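Local coordinates for chemotaxis transducer (Pseudomonas aeruginosa, PDB 6GCV), which senses nitrate by binding it directly through its PilJ-type ligand-binding domain and so mediates nitrate chemotaxis, at residues I92-Y96 and Y118-L122; I16-T20 and R72-M77; Q85-V89 and E125-L129; T20-G25 and V130-S134. The contacts are given in a common frame with arbitrary orientation. Residue numbers count along the deposited sequence, not the author numbering.

Contact 1: I92-Y96 and Y118-L122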
loop_
_atom_site.group_PDB
_atom_site.type_symbol
_atom_site.label_atom_id
_atom_site.label_comp_id
_atom_site.label_asym_id
_atom_site.label_seq_id
_atom_site.Cartn_x
_atom_site.Cartn_y
_atom_site.Cartn_z
ATOM N N ILE A 92 -13.653 11.178 -0.528
ATOM C CA ILE A 92 -13.754 9.752 -0.195
ATOM C C ILE A 92 -13.011 9.492 1.110
ATOM O O ILE A 92 -13.505 8.811 2.019
ATOM C CB ILE A 92 -13.177 8.872 -1.318
ATOM C CG1 ILE A 92 -14.017 9.051 -2.593
ATOM C CG2 ILE A 92 -13.084 7.396 -0.924
ATOM C CD1 ILE A 92 -13.284 8.582 -3.820
ATOM N N TRP A 93 -11.825 10.076 1.242
ATOM C CA TRP A 93 -11.025 9.927 2.448
ATOM C C TRP A 93 -11.790 10.335 3.704
ATOM O O TRP A 93 -11.760 9.634 4.710
ATOM C CB TRP A 93 -9.710 10.723 2.310
ATOM C CG TRP A 93 -9.014 10.930 3.616
ATOM C CD1 TRP A 93 -8.828 12.087 4.260
ATOM C CD2 TRP A 93 -8.480 9.923 4.448
ATOM N NE1 TRP A 93 -8.182 11.872 5.451
ATOM C CE2 TRP A 93 -7.966 10.531 5.584
ATOM C CE3 TRP A 93 -8.341 8.542 4.319
ATOM C CZ2 TRP A 93 -7.360 9.815 6.589
ATOM C CZ3 TRP A 93 -7.744 7.853 5.332
ATOM C CH2 TRP A 93 -7.270 8.486 6.450
ATOM N N GLY A 94 -12.486 11.468 3.678
ATOM C CA GLY A 94 -13.232 11.866 4.874
ATOM C C GLY A 94 -14.209 10.817 5.344
ATOM O O GLY A 94 -14.333 10.541 6.541
ATOM N N ARG A 95 -14.916 10.209 4.412
ATOM C CA ARG A 95 -15.878 9.171 4.759
ATOM C C ARG A 95 -15.180 7.902 5.223
ATOM O O ARG A 95 -15.609 7.259 6.172
ATOM C CB ARG A 95 -16.808 8.901 3.575
ATOM C CG ARG A 95 -17.739 10.079 3.270
ATOM C CD ARG A 95 -18.653 9.826 2.086
ATOM N NE ARG A 95 -18.011 10.037 0.786
ATOM C CZ ARG A 95 -17.957 11.203 0.133
ATOM N NH1 ARG A 95 -18.467 12.304 0.667
ATOM N NH2 ARG A 95 -17.362 11.277 -1.054
ATOM N N TYR A 96 -14.099 7.537 4.565
ATOM C CA TYR A 96 -13.332 6.338 4.946
ATOM C C TYR A 96 -12.744 6.485 6.330
ATOM O O TYR A 96 -12.766 5.535 7.135
ATOM C CB TYR A 96 -12.225 6.120 3.915
ATOM C CG TYR A 96 -11.378 4.880 4.088
ATOM C CD1 TYR A 96 -11.936 3.601 4.014
ATOM C CD2 TYR A 96 -10.036 4.978 4.288
ATOM C CE1 TYR A 96 -11.124 2.468 4.125
ATOM C CE2 TYR A 96 -9.214 3.866 4.373
ATOM C CZ TYR A 96 -9.751 2.613 4.260
ATOM O OH TYR A 96 -8.946 1.481 4.251
ATOM N N TYR A 118 -15.386 0.354 0.364
ATOM C CA TYR A 118 -14.904 1.704 0.418
ATOM C C TYR A 118 -13.373 1.785 0.445
ATOM O O TYR A 118 -12.765 2.649 -0.214
ATOM C CB TYR A 118 -15.547 2.435 1.588
ATOM C CG TYR A 118 -15.892 3.840 1.214
ATOM C CD1 TYR A 118 -16.877 4.133 0.275
ATOM C CD2 TYR A 118 -15.145 4.867 1.706
ATOM C CE1 TYR A 118 -17.146 5.439 -0.096
ATOM C CE2 TYR A 118 -15.424 6.176 1.372
ATOM C CZ TYR A 118 -16.409 6.463 0.468
ATOM O OH TYR A 118 -16.625 7.789 0.119
ATOM N N SER A 119 -12.748 0.815 1.101
ATOM C CA SER A 119 -11.288 0.724 1.074
ATOM C C SER A 119 -10.779 0.522 -0.357
ATOM O O SER A 119 -9.813 1.168 -0.793
ATOM C CB SER A 119 -10.816 -0.429 1.967
ATOM O OG SER A 119 -9.393 -0.414 2.121
ATOM N N THR A 120 -11.450 -0.363 -1.082
ATOM C CA THR A 120 -11.088 -0.646 -2.465
ATOM C C THR A 120 -11.328 0.566 -3.361
ATOM O O THR A 120 -10.528 0.863 -4.260
ATOM C CB THR A 120 -11.845 -1.892 -2.932
ATOM O OG1 THR A 120 -11.348 -2.997 -2.163
ATOM C CG2 THR A 120 -11.705 -2.129 -4.461
ATOM N N GLU A 121 -12.428 1.281 -3.126
ATOM C CA GLU A 121 -12.724 2.476 -3.876
ATOM C C GLU A 121 -11.664 3.535 -3.673
ATOM O O GLU A 121 -11.173 4.146 -4.634
ATOM C CB GLU A 121 -14.122 3.011 -3.512
ATOM C CG GLU A 121 -14.486 4.315 -4.202
ATOM C CD GLU A 121 -15.852 4.837 -3.826
ATOM O OE1 GLU A 121 -16.701 4.058 -3.334
ATOM O OE2 GLU A 121 -16.098 6.031 -4.084
ATOM N N LEU A 122 -11.314 3.783 -2.413
ATOM C CA LEU A 122 -10.276 4.775 -2.127
ATOM C C LEU A 122 -8.959 4.391 -2.784
ATOM O O LEU A 122 -8.280 5.208 -3.399
ATOM C CB LEU A 122 -10.098 4.993 -0.628
ATOM C CG LEU A 122 -8.960 5.929 -0.230
ATOM C CD1 LEU A 122 -9.181 7.304 -0.784
ATOM C CD2 LEU A 122 -8.810 6.010 1.280
#
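Two antiparallel helices of the PilJ-type four-helix bundle pack here, their segment axes 10.2 Å apart and 153° from one another. Y118 pushes its ring toward the 92-96 segment, edge first against I92 O (3.3 Å from Y118 CE2), and Y118 CD2 is 3.9 Å from Y96 CB. A tyrosine suits this half-exposed place, because its ring supplies apolar surface while its hydroxyl stays at the solvent-facing margin, where R95 NE donates to Y118 OH at 2.7 Å. S119 is buried, and S119 OG donates to Y96 OH at 2.9 Å; Y96 OH bonds to S31 O and S119 OG to Q32 NE2, so the small serine links into helix 18-42. T120 turns away and bonds to R36 of the second subunit. E121 swings its carboxylate to the margin, E121 OE2 3.8 Å from I92 CD1. L122, buried, fills the space between I92, W93 and Y96, with L122 CB 3.8 Å from I92 CG2 and L122 CD2 just 3.4 Å from Y96 CD2.

Contact 2: I16-T20 and R72-M77; sequences ISPET and RNVSRM. With ACT (acetate ion), chain F.
An N-capped helix start packs on the loop before helix 80-103 of the four-helix bundle. I16 and S17 are extended, and helix 18-42 begins at P18. Opposite, N73 takes a positive phi (64/42) and forms with V74, facing N69, a G1 beta bulge; V74 to M77 then run extended. T20 and V74 set the register, CA to CA 4.5 Å. E19 (t, p), which gives up the most surface to the contact, curls over the turn: E19 CG lies 3.3 Å from R72 O, and E19 OE2 makes a long, charge-only salt bridge to R72 NE at 3.9 Å. E19 OE1 bonds to N22, while R72 NE donates at 2.8 Å to OXT of an acetate ion, probably from the crystallisation liquor. T20, in rotamer m, suits its place because its hydroxyl works both ways: T20 OG1 accepts from S75 N (2.8 Å, nearly linear) and donates to S17 OG (2.7 Å). S17, in rotamer p, caps the helix, S17 OG accepting from T20 N at 3.1 Å and donating to N73 O at 2.6 Å. I16 (p, t) supplies the greasy end, matched by a flexible methionine: I16 CD1 touches M77 SD at 3.6 Å.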
loop_
_atom_site.group_PDB
_atom_site.type_symbol
_atom_site.label_atom_id
_atom_site.label_comp_id
_atom_site.label_asym_id
_atom_site.label_seq_id
_atom_site.Cartn_x
_atom_site.Cartn_y
_atom_site.Cartn_z
ATOM N N ILE A 16 8.756 16.564 -11.964
ATOM C CA ILE A 16 8.610 16.560 -10.506
ATOM C C ILE A 16 9.666 15.642 -9.901
ATOM O O ILE A 16 10.199 14.764 -10.582
ATOM C CB ILE A 16 7.196 16.115 -10.086
ATOM C CG1 ILE A 16 6.951 14.643 -10.458
ATOM C CG2 ILE A 16 6.171 17.031 -10.734
ATOM C CD1 ILE A 16 5.618 14.095 -10.033
ATOM N N SER A 17 9.933 15.805 -8.607
ATOM C CA SER A 17 10.895 14.959 -7.937
ATOM C C SER A 17 10.374 13.535 -7.830
ATOM O O SER A 17 9.160 13.338 -7.684
ATOM C CB SER A 17 11.162 15.475 -6.529
ATOM O OG SER A 17 9.997 15.351 -5.751
ATOM N N PRO A 18 11.284 12.553 -7.843
ATOM C CA PRO A 18 10.853 11.180 -7.599
ATOM C C PRO A 18 10.127 11.043 -6.273
ATOM O O PRO A 18 9.211 10.224 -6.172
ATOM C CB PRO A 18 12.168 10.394 -7.578
ATOM C CG PRO A 18 13.091 11.195 -8.419
ATOM C CD PRO A 18 12.707 12.642 -8.218
ATOM N N GLU A 19 10.543 11.811 -5.260
ATOM C CA GLU A 19 9.902 11.726 -3.959
ATOM C C GLU A 19 8.416 12.119 -4.038
ATOM O O GLU A 19 7.596 11.591 -3.291
ATOM C CB GLU A 19 10.659 12.560 -2.939
ATOM C CG GLU A 19 9.976 12.710 -1.588
ATOM C CD GLU A 19 9.821 11.467 -0.766
ATOM O OE1 GLU A 19 10.033 10.342 -1.223
ATOM O OE2 GLU A 19 9.429 11.654 0.414
ATOM N N THR A 20 8.058 13.034 -4.948
ATOM C CA THR A 20 6.642 13.401 -5.101
ATOM C C THR A 20 5.804 12.166 -5.485
ATOM O O THR A 20 4.740 11.901 -4.918
ATOM C CB THR A 20 6.461 14.517 -6.145
ATOM O OG1 THR A 20 7.275 15.639 -5.780
ATOM C CG2 THR A 20 5.039 14.948 -6.277
ATOM N N ARG A 72 10.611 18.315 2.391
ATOM C CA ARG A 72 10.400 16.911 2.077
ATOM C C ARG A 72 10.607 16.585 0.593
ATOM O O ARG A 72 10.580 15.424 0.193
ATOM C CB ARG A 72 8.991 16.511 2.490
ATOM C CG ARG A 72 8.792 15.023 2.627
ATOM C CD ARG A 72 7.358 14.689 3.017
ATOM N NE ARG A 72 7.225 13.261 3.257
ATOM C CZ ARG A 72 6.069 12.616 3.410
ATOM N NH1 ARG A 72 4.921 13.259 3.303
ATOM N NH2 ARG A 72 6.060 11.312 3.593
ATOM N N ASN A 73 10.819 17.613 -0.218
ATOM C CA ASN A 73 11.009 17.454 -1.658
ATOM C C ASN A 73 9.763 16.891 -2.332
ATOM O O ASN A 73 9.862 15.984 -3.195
ATOM C CB ASN A 73 12.253 16.620 -1.976
ATOM C CG ASN A 73 12.735 16.787 -3.391
ATOM O OD1 ASN A 73 13.437 15.917 -3.908
ATOM N ND2 ASN A 73 12.341 17.879 -4.045
ATOM N N VAL A 74 8.610 17.390 -1.910
ATOM C CA VAL A 74 7.346 17.069 -2.547
ATOM C C VAL A 74 6.872 18.301 -3.286
ATOM O O VAL A 74 6.652 19.357 -2.684
ATOM C CB VAL A 74 6.278 16.608 -1.531
ATOM C CG1 VAL A 74 4.921 16.424 -2.185
ATOM C CG2 VAL A 74 6.703 15.312 -0.848
ATOM N N SER A 75 6.713 18.161 -4.590
ATOM C CA SER A 75 6.248 19.237 -5.476
ATOM C C SER A 75 4.722 19.397 -5.414
ATOM O O SER A 75 4.007 18.406 -5.403
ATOM C CB SER A 75 6.643 18.888 -6.940
ATOM O OG SER A 75 8.024 18.499 -7.071
ATOM N N ARG A 76 4.216 20.634 -5.441
ATOM C CA ARG A 76 2.778 20.841 -5.639
ATOM C C ARG A 76 2.572 20.744 -7.141
ATOM O O ARG A 76 3.265 21.394 -7.915
ATOM C CB ARG A 76 2.309 22.209 -5.118
ATOM C CG ARG A 76 0.808 22.452 -5.320
ATOM C CD ARG A 76 0.383 23.853 -4.925
ATOM N NE ARG A 76 1.154 24.897 -5.590
ATOM C CZ ARG A 76 0.880 25.409 -6.789
ATOM N NH1 ARG A 76 -0.168 24.997 -7.499
ATOM N NH2 ARG A 76 1.668 26.360 -7.280
ATOM N N MET A 77 1.585 19.968 -7.574
ATOM C CA MET A 77 1.263 19.857 -8.971
ATOM C C MET A 77 -0.079 20.522 -9.174
ATOM O O MET A 77 -1.107 20.031 -8.714
ATOM C CB MET A 77 1.243 18.407 -9.424
ATOM C CG MET A 77 2.559 17.685 -9.238
ATOM S SD MET A 77 2.575 15.980 -9.922
ATOM C CE MET A 77 2.725 16.345 -11.678
HETATM C C ACT F . 9.576 11.566 5.003
HETATM O O ACT F . 9.508 10.407 5.472
HETATM O OXT ACT F . 9.590 11.784 3.766
HETATM C CH3 ACT F . 9.618 12.731 5.958
HETATM O O HOH W 1 13.261 13.028 -4.891
HETATM O O HOH W 2 11.991 13.470 1.387
#

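Contact 3: Q85-V89 and E125-L129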
loop_
_atom_site.group_PDB
_atom_site.type_symbol
_atom_site.label_atom_id
_atom_site.label_comp_id
_atom_site.label_asym_id
_atom_site.label_seq_id
_atom_site.Cartn_x
_atom_site.Cartn_y
_atom_site.Cartn_z
ATOM N N GLN A 85 -8.512 15.555 -8.982
ATOM C CA GLN A 85 -8.406 14.204 -8.441
ATOM C C GLN A 85 -8.029 14.214 -6.957
ATOM O O GLN A 85 -8.552 13.386 -6.196
ATOM C CB GLN A 85 -7.461 13.349 -9.258
ATOM C CG GLN A 85 -7.404 11.870 -8.839
ATOM C CD GLN A 85 -8.722 11.122 -9.025
ATOM O OE1 GLN A 85 -9.630 11.585 -9.716
ATOM N NE2 GLN A 85 -8.851 9.962 -8.370
ATOM N N ARG A 86 -7.165 15.134 -6.528
ATOM C CA ARG A 86 -6.870 15.254 -5.085
ATOM C C ARG A 86 -8.144 15.596 -4.331
ATOM O O ARG A 86 -8.362 15.073 -3.240
ATOM C CB ARG A 86 -5.794 16.301 -4.772
ATOM C CG ARG A 86 -4.412 15.916 -5.247
ATOM C CD ARG A 86 -3.317 16.791 -4.607
ATOM N NE ARG A 86 -3.456 18.211 -4.976
ATOM C CZ ARG A 86 -2.837 18.800 -5.982
ATOM N NH1 ARG A 86 -1.974 18.135 -6.742
ATOM N NH2 ARG A 86 -3.076 20.090 -6.250
ATOM N N GLN A 87 -8.995 16.460 -4.888
ATOM C CA GLN A 87 -10.238 16.795 -4.196
ATOM C C GLN A 87 -11.219 15.635 -4.162
ATOM O O GLN A 87 -11.875 15.421 -3.171
ATOM C CB GLN A 87 -10.920 18.050 -4.760
ATOM C CG GLN A 87 -12.175 18.406 -3.934
ATOM C CD GLN A 87 -11.933 18.388 -2.405
ATOM O OE1 GLN A 87 -12.631 17.679 -1.607
ATOM N NE2 GLN A 87 -10.899 19.125 -1.985
ATOM N N LYS A 88 -11.295 14.863 -5.236
ATOM C CA LYS A 88 -12.151 13.673 -5.271
ATOM C C LYS A 88 -11.691 12.674 -4.219
ATOM O O LYS A 88 -12.491 12.155 -3.471
ATOM C CB LYS A 88 -12.116 13.044 -6.666
ATOM C CG LYS A 88 -13.055 11.881 -6.847
ATOM C CD LYS A 88 -12.993 11.313 -8.254
ATOM C CE LYS A 88 -13.918 10.119 -8.381
ATOM N NZ LYS A 88 -13.981 9.686 -9.780
ATOM N N VAL A 89 -10.384 12.460 -4.157
ATOM C CA VAL A 89 -9.788 11.584 -3.139
ATOM C C VAL A 89 -10.124 12.090 -1.733
ATOM O O VAL A 89 -10.497 11.313 -0.848
ATOM C CB VAL A 89 -8.267 11.457 -3.338
ATOM C CG1 VAL A 89 -7.624 10.837 -2.102
ATOM C CG2 VAL A 89 -7.975 10.603 -4.559
ATOM N N GLU A 125 -8.973 5.229 -6.413
ATOM C CA GLU A 125 -8.832 6.668 -6.677
ATOM C C GLU A 125 -7.447 7.187 -6.376
ATOM O O GLU A 125 -6.968 8.090 -7.063
ATOM C CB GLU A 125 -9.898 7.478 -5.967
ATOM C CG GLU A 125 -11.308 7.077 -6.413
ATOM C CD GLU A 125 -11.598 7.314 -7.886
ATOM O OE1 GLU A 125 -10.929 8.117 -8.562
ATOM O OE2 GLU A 125 -12.557 6.691 -8.391
ATOM N N LEU A 126 -6.780 6.592 -5.390
ATOM C CA LEU A 126 -5.393 6.932 -5.144
ATOM C C LEU A 126 -4.504 6.458 -6.274
ATOM O O LEU A 126 -3.562 7.126 -6.662
ATOM C CB LEU A 126 -4.924 6.346 -3.808
ATOM C CG LEU A 126 -5.539 6.985 -2.578
ATOM C CD1 LEU A 126 -5.327 6.123 -1.341
ATOM C CD2 LEU A 126 -5.025 8.403 -2.383
ATOM N N ASN A 127 -4.778 5.262 -6.782
ATOM C CA ASN A 127 -4.032 4.789 -7.933
ATOM C C ASN A 127 -4.267 5.708 -9.131
ATOM O O ASN A 127 -3.336 5.999 -9.892
ATOM C CB ASN A 127 -4.436 3.372 -8.261
ATOM C CG ASN A 127 -3.482 2.737 -9.202
ATOM O OD1 ASN A 127 -2.265 2.759 -8.989
ATOM N ND2 ASN A 127 -4.017 2.155 -10.234
ATOM N N ASN A 128 -5.513 6.161 -9.322
ATOM C CA ASN A 128 -5.787 7.091 -10.409
ATOM C C ASN A 128 -5.003 8.406 -10.239
ATOM O O ASN A 128 -4.526 8.991 -11.202
ATOM C CB ASN A 128 -7.278 7.389 -10.535
ATOM C CG ASN A 128 -8.086 6.183 -10.991
ATOM O OD1 ASN A 128 -7.535 5.227 -11.556
ATOM N ND2 ASN A 128 -9.406 6.212 -10.750
ATOM N N LEU A 129 -4.879 8.881 -9.010
ATOM C CA LEU A 129 -4.080 10.079 -8.726
ATOM C C LEU A 129 -2.633 9.877 -9.133
ATOM O O LEU A 129 -2.052 10.734 -9.825
ATOM C CB LEU A 129 -4.197 10.495 -7.257
ATOM C CG LEU A 129 -3.332 11.686 -6.817
ATOM C CD1 LEU A 129 -3.702 12.942 -7.564
ATOM C CD2 LEU A 129 -3.399 11.903 -5.314
HETATM O O HOH W 3 -10.334 9.389 -11.444
#
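The 85-89 and 125-129 segments are both helical and run almost antiparallel, at 164° with axes 9.6 Å apart. Their register pairs Q85 with L129 (CA to CA 6.0 Å) and V89 with E125 (CA to CA 6.1 Å), one turn later on the first helix and one turn earlier on the second. Q85 is the polar centre: its amide reaches across so that Q85 NE2 donates to E125 O at 3.0 Å and to E125 OE1 at 2.8 Å. Glutamine suits this buried place because its other end, Q85 OE1, can accept from a water (2.9 Å to the water oxygen) that also donates to E125 OE1 at 3.2 Å. The carboxylate of E125 has a further partner at the exposed edge, where the fully extended K88 forms a salt bridge, K88 NZ to E125 OE2, at 3.6 Å. Deeper in the bundle, toward helix 48-67, the contact turns apolar. V89 CG1 meets L126 CD2 at 3.6 Å, and Q85 CG lies 3.8 Å from L129 CB. The aliphatic stem of R86 covers L129, with R86 CG 3.8 Å from L129 CD1, while its guanidinium bonds to M77 O and pairs with D66. Y58 of helix 48-67 touches both V89 and L126. A polar outer edge over a hydrophobic inner seam is what amphipathic helices give when they pack antiparallel in a four-helix bundle.

Contact 4: T20-G25 and V130-S134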
loop_
_atom_site.group_PDB
_atom_site.type_symbol
_atom_site.label_atom_id
_atom_site.label_comp_id
_atom_site.label_asym_id
_atom_site.label_seq_id
_atom_site.Cartn_x
_atom_site.Cartn_y
_atom_site.Cartn_z
ATOM N N THR A 20 8.058 13.034 -4.948
ATOM C CA THR A 20 6.642 13.401 -5.101
ATOM C C THR A 20 5.804 12.166 -5.485
ATOM O O THR A 20 4.740 11.901 -4.918
ATOM C CB THR A 20 6.461 14.517 -6.145
ATOM O OG1 THR A 20 7.275 15.639 -5.780
ATOM C CG2 THR A 20 5.039 14.948 -6.277
ATOM N N ILE A 21 6.309 11.409 -6.457
ATOM C CA ILE A 21 5.633 10.203 -6.919
ATOM C C ILE A 21 5.666 9.104 -5.833
ATOM O O ILE A 21 4.700 8.368 -5.650
ATOM C CB ILE A 21 6.203 9.712 -8.270
ATOM C CG1 ILE A 21 6.025 10.767 -9.365
ATOM C CG2 ILE A 21 5.572 8.390 -8.690
ATOM C CD1 ILE A 21 4.594 11.139 -9.655
ATOM N N ASN A 22 6.775 9.011 -5.110
ATOM C CA ASN A 22 6.879 8.071 -3.998
ATOM C C ASN A 22 5.820 8.316 -2.932
ATOM O O ASN A 22 5.147 7.386 -2.475
ATOM C CB ASN A 22 8.264 8.104 -3.367
ATOM C CG ASN A 22 8.426 7.083 -2.276
ATOM O OD1 ASN A 22 8.084 5.919 -2.474
ATOM N ND2 ASN A 22 8.890 7.505 -1.112
ATOM N N VAL A 23 5.658 9.586 -2.549
ATOM C CA VAL A 23 4.706 9.951 -1.520
ATOM C C VAL A 23 3.274 9.661 -1.979
ATOM O O VAL A 23 2.466 9.118 -1.215
ATOM C CB VAL A 23 4.928 11.411 -1.098
ATOM C CG1 VAL A 23 3.761 11.988 -0.342
ATOM C CG2 VAL A 23 6.202 11.526 -0.284
ATOM N N ALA A 24 2.973 9.998 -3.228
ATOM C CA ALA A 24 1.640 9.703 -3.743
ATOM C C ALA A 24 1.390 8.171 -3.789
ATOM O O ALA A 24 0.330 7.694 -3.420
ATOM C CB ALA A 24 1.459 10.339 -5.116
ATOM N N GLY A 25 2.373 7.407 -4.286
ATOM C CA GLY A 25 2.207 5.974 -4.313
ATOM C C GLY A 25 2.015 5.383 -2.925
ATOM O O GLY A 25 1.147 4.505 -2.737
ATOM N N VAL A 130 -2.052 8.750 -8.725
ATOM C CA VAL A 130 -0.684 8.424 -9.115
ATOM C C VAL A 130 -0.543 8.417 -10.637
ATOM O O VAL A 130 0.396 8.972 -11.189
ATOM C CB VAL A 130 -0.243 7.043 -8.532
ATOM C CG1 VAL A 130 1.087 6.577 -9.122
ATOM C CG2 VAL A 130 -0.151 7.139 -7.024
ATOM N N SER A 131 -1.477 7.785 -11.314
ATOM C CA SER A 131 -1.438 7.706 -12.783
ATOM C C SER A 131 -1.459 9.088 -13.413
ATOM O O SER A 131 -0.692 9.362 -14.353
ATOM C CB SER A 131 -2.622 6.906 -13.297
ATOM O OG SER A 131 -2.497 5.541 -12.931
ATOM N N LEU A 132 -2.333 9.959 -12.932
ATOM C CA LEU A 132 -2.396 11.317 -13.500
ATOM C C LEU A 132 -1.099 12.083 -13.252
ATOM O O LEU A 132 -0.613 12.834 -14.120
ATOM C CB LEU A 132 -3.568 12.086 -12.900
ATOM C CG LEU A 132 -4.955 11.597 -13.292
ATOM C CD1 LEU A 132 -5.974 12.333 -12.431
ATOM C CD2 LEU A 132 -5.254 11.836 -14.753
ATOM N N MET A 133 -0.560 11.935 -12.050
ATOM C CA MET A 133 0.714 12.600 -11.703
ATOM C C MET A 133 1.843 12.121 -12.590
ATOM O O MET A 133 2.603 12.935 -13.117
ATOM C CB MET A 133 1.055 12.398 -10.239
ATOM C CG MET A 133 0.125 13.157 -9.305
ATOM S SD MET A 133 0.381 12.721 -7.564
ATOM C CE MET A 133 2.023 13.353 -7.285
ATOM N N SER A 134 1.909 10.808 -12.802
ATOM C CA SER A 134 2.966 10.245 -13.623
ATOM C C SER A 134 2.820 10.648 -15.079
ATOM O O SER A 134 3.798 10.915 -15.749
ATOM C CB SER A 134 2.980 8.727 -13.496
ATOM O OG SER A 134 3.415 8.405 -12.220
#
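M133 dominates this seam between the first and last helices. Its m, t, p conformation carries the thioether along the opposite helix: M133 SD touches A24 CB at 3.6 Å, and M133 CE meets T20 CG2 at 3.6 Å. A pliable methionine fits here, filling the space left by the small A24. T20, in rotamer m, presents its methyl, its hydroxyl being held by S17 and S75. I21, with both chi angles m, reaches across with I21 CD1, 3.8 Å from M133 CB and 3.9 Å from S134 OG. V130 (t) rests V130 CG2 3.7 Å from both A24 O and G25 N. The segments run nearly antiparallel (168°), axes 10.0 Å apart. V130 also packs on N22 of the second subunit. A nitrate ion about 4 Å from G25 (nearest atoms), probably from the crystallisation liquor, is consistent with a ligand pocket in this nitrate receptor. Such an apolar seam between first and last helices of a four-helix bundle, beside the dimer interface, is in keeping with a PilJ-type sensor domain.

From the N terminus, the 16-20 segment opens contact 2 and, through the shared T20, contact 4 as well. Contact 2 closes first, at 72-77, once helices 18-42 and 48-67 have been built; contact 4 is still open, so the two cross. Helix 80-103 then opens contact 3 and, two turns later, contact 1. Helix 112-137 closes them in reverse order: contact 1, contact 3 and finally contact 4, three loops one within another. Contacts 1 and 3 zip the hairpin of the last two helices, contact 4 joins the last helix to the first, and contact 2 ties the connecting loop to the end of the bundle. Q85 CB and L132 CD1, 3.6 Å apart, join contacts 3 and 4.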